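Transcriptional regulator PA3341 (Pseudomonas aeruginosa, PDB 2FBH) probably binds DNA as a dimeric MarR-family regulator of transcription, and binds zinc ions. Local coordinates at residues L136-I139 with L140-L143. Numbering follows the deposited sequence.
Sequences LLRI and LANL
Arg138 reaches one turn along the helix to Asn142, and its NE donates a hydrogen bond of 2.8 Å to Asn142 OD1, nearly straight at 163°. With CG anti to the backbone N (chi1 -177°) and a bend at chi2, the arginine chain runs toward the later turn and brings the guanidinium edge to the amide oxygen. OD1 lies in the guanidinium plane, yet NE sits above the amide's carbonyl plane; the two flat groups are turned 76° apart. NH1 adds a weak bond to the same oxygen at 3.3 Å, so two N-H groups share OD1. The amide's other end is also held, since ND2 donates to the carbonyl oxygens of Val120 and Thr122 of the second subunit, which should fix the amide's orientation. Nearby, Ile139 and Leu143 lie side by side and point the same way, Ile139 CG2 meeting Leu143 CD1 at 3.8 Å. Backbone i to i+4 bonds such as Leu140 N to Leu136 O, 2.9 Å, run through the same turns. Near the end of helix 126-144, Leu136 and Ile139 pack on helix 11-29, while Leu137, Leu140 and Leu143 meet the second subunit's helix 11-29, part of the helical dimer interface characteristic of MarR proteins.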
ATOM      1  N   LEU A 136     -14.837   0.920  -4.947  1.00  9.55           N
ATOM      2  CA  LEU A 136     -13.887   0.759  -3.821  1.00  8.96           C
ATOM      3  C   LEU A 136     -14.583   0.616  -2.449  1.00  9.37           C
ATOM      4  O   LEU A 136     -14.166  -0.215  -1.641  1.00  9.98           O
ATOM      5  CB  LEU A 136     -12.957   1.992  -3.731  1.00  9.60           C
ATOM      6  CG  LEU A 136     -12.035   2.058  -4.969  1.00 11.47           C
ATOM      7  CD1 LEU A 136     -11.184   3.353  -4.899  1.00 12.53           C
ATOM      8  CD2 LEU A 136     -11.166   0.874  -5.313  1.00 13.30           C
ATOM      9  N   LEU A 137     -15.645   1.396  -2.205  1.00  8.44           N
ATOM     10  CA  LEU A 137     -16.365   1.299  -0.913  1.00  9.03           C
ATOM     11  C   LEU A 137     -16.987  -0.086  -0.737  1.00  9.06           C
ATOM     12  O   LEU A 137     -16.966  -0.580   0.407  1.00  9.96           O
ATOM     13  CB  LEU A 137     -17.415   2.407  -0.834  1.00  8.44           C
ATOM     14  CG  LEU A 137     -16.791   3.794  -0.587  1.00 11.05           C
ATOM     15  CD1 LEU A 137     -17.959   4.752  -0.862  1.00 16.59           C
ATOM     16  CD2 LEU A 137     -16.383   3.839   0.871  1.00 13.88           C
ATOM     17  N   ARG A 138     -17.489  -0.695  -1.812  1.00  8.88           N
ATOM     18  CA  ARG A 138     -18.088  -2.060  -1.721  1.00 10.90           C
ATOM     19  C   ARG A 138     -17.028  -3.087  -1.479  1.00 10.52           C
ATOM     20  O   ARG A 138     -17.187  -4.000  -0.657  1.00 10.22           O
ATOM     21  CB  ARG A 138     -18.932  -2.431  -2.940  1.00 10.35           C
ATOM     22  CG  ARG A 138     -19.594  -3.816  -2.757  1.00  8.91           C
ATOM     23  CD  ARG A 138     -20.435  -3.938  -1.461  1.00 11.19           C
ATOM     24  NE  ARG A 138     -20.733  -5.372  -1.278  1.00 12.35           N
ATOM     25  CZ  ARG A 138     -21.798  -6.015  -1.788  1.00 12.76           C
ATOM     26  NH1 ARG A 138     -21.940  -7.332  -1.551  1.00 11.95           N
ATOM     27  NH2 ARG A 138     -22.720  -5.373  -2.510  1.00 11.94           N
ATOM     28  N   ILE A 139     -15.890  -2.928  -2.157  1.00 10.71           N
ATOM     29  CA  ILE A 139     -14.758  -3.865  -1.901  1.00  9.97           C
ATOM     30  C   ILE A 139     -14.374  -3.754  -0.444  1.00 10.60           C
ATOM     31  O   ILE A 139     -14.216  -4.749   0.293  1.00 10.43           O
ATOM     32  CB  ILE A 139     -13.549  -3.530  -2.858  1.00 10.46           C
ATOM     33  CG1 ILE A 139     -13.921  -3.860  -4.354  1.00  8.05           C
ATOM     34  CG2 ILE A 139     -12.261  -4.268  -2.329  1.00 11.92           C
ATOM     35  CD1 ILE A 139     -12.902  -3.268  -5.352  1.00 12.49           C
ATOM     36  N   LEU A 140     -14.157  -2.526   0.035  1.00 10.51           N
ATOM     37  CA  LEU A 140     -13.854  -2.395   1.458  1.00 14.19           C
ATOM     38  C   LEU A 140     -14.901  -2.977   2.415  1.00 14.79           C
ATOM     39  O   LEU A 140     -14.523  -3.618   3.422  1.00 12.56           O
ATOM     40  CB  LEU A 140     -13.605  -0.924   1.764  1.00 14.35           C
ATOM     41  CG  LEU A 140     -12.909  -0.489   3.036  1.00 18.99           C
ATOM     42  CD1 LEU A 140     -11.530  -1.119   3.132  1.00 16.02           C
ATOM     43  CD2 LEU A 140     -12.874   1.140   3.054  1.00 18.56           C
ATOM     44  N   ALA A 141     -16.186  -2.790   2.106  1.00 13.59           N
ATOM     45  CA  ALA A 141     -17.246  -3.380   2.985  1.00 14.08           C
ATOM     46  C   ALA A 141     -17.174  -4.875   2.912  1.00 14.57           C
ATOM     47  O   ALA A 141     -17.375  -5.558   3.974  1.00 15.66           O
ATOM     48  CB  ALA A 141     -18.607  -2.902   2.496  1.00 14.43           C
ATOM     49  N   ASN A 142     -16.887  -5.423   1.722  1.00 12.56           N
ATOM     50  CA  ASN A 142     -16.795  -6.896   1.585  1.00 12.13           C
ATOM     51  C   ASN A 142     -15.669  -7.408   2.457  1.00 16.64           C
ATOM     52  O   ASN A 142     -15.737  -8.534   3.032  1.00 16.25           O
ATOM     53  CB  ASN A 142     -16.589  -7.352   0.165  1.00 12.72           C
ATOM     54  CG  ASN A 142     -17.853  -7.207  -0.691  1.00 13.71           C
ATOM     55  OD1 ASN A 142     -18.967  -7.207  -0.160  1.00 13.17           O
ATOM     56  ND2 ASN A 142     -17.684  -7.134  -1.996  1.00 11.47           N
ATOM     57  N   LEU A 143     -14.630  -6.607   2.527  1.00 14.00           N
ATOM     58  CA  LEU A 143     -13.470  -7.020   3.346  1.00 18.18           C
ATOM     59  C   LEU A 143     -13.754  -6.856   4.817  1.00 21.83           C
ATOM     60  O   LEU A 143     -13.273  -7.647   5.610  1.00 22.44           O
ATOM     61  CB  LEU A 143     -12.205  -6.241   2.962  1.00 16.51           C
ATOM     62  CG  LEU A 143     -11.616  -6.795   1.667  1.00 15.53           C
ATOM     63  CD1 LEU A 143     -10.785  -5.760   0.887  1.00 13.72           C
ATOM     64  CD2 LEU A 143     -10.744  -8.001   1.985  1.00 18.96           C
TER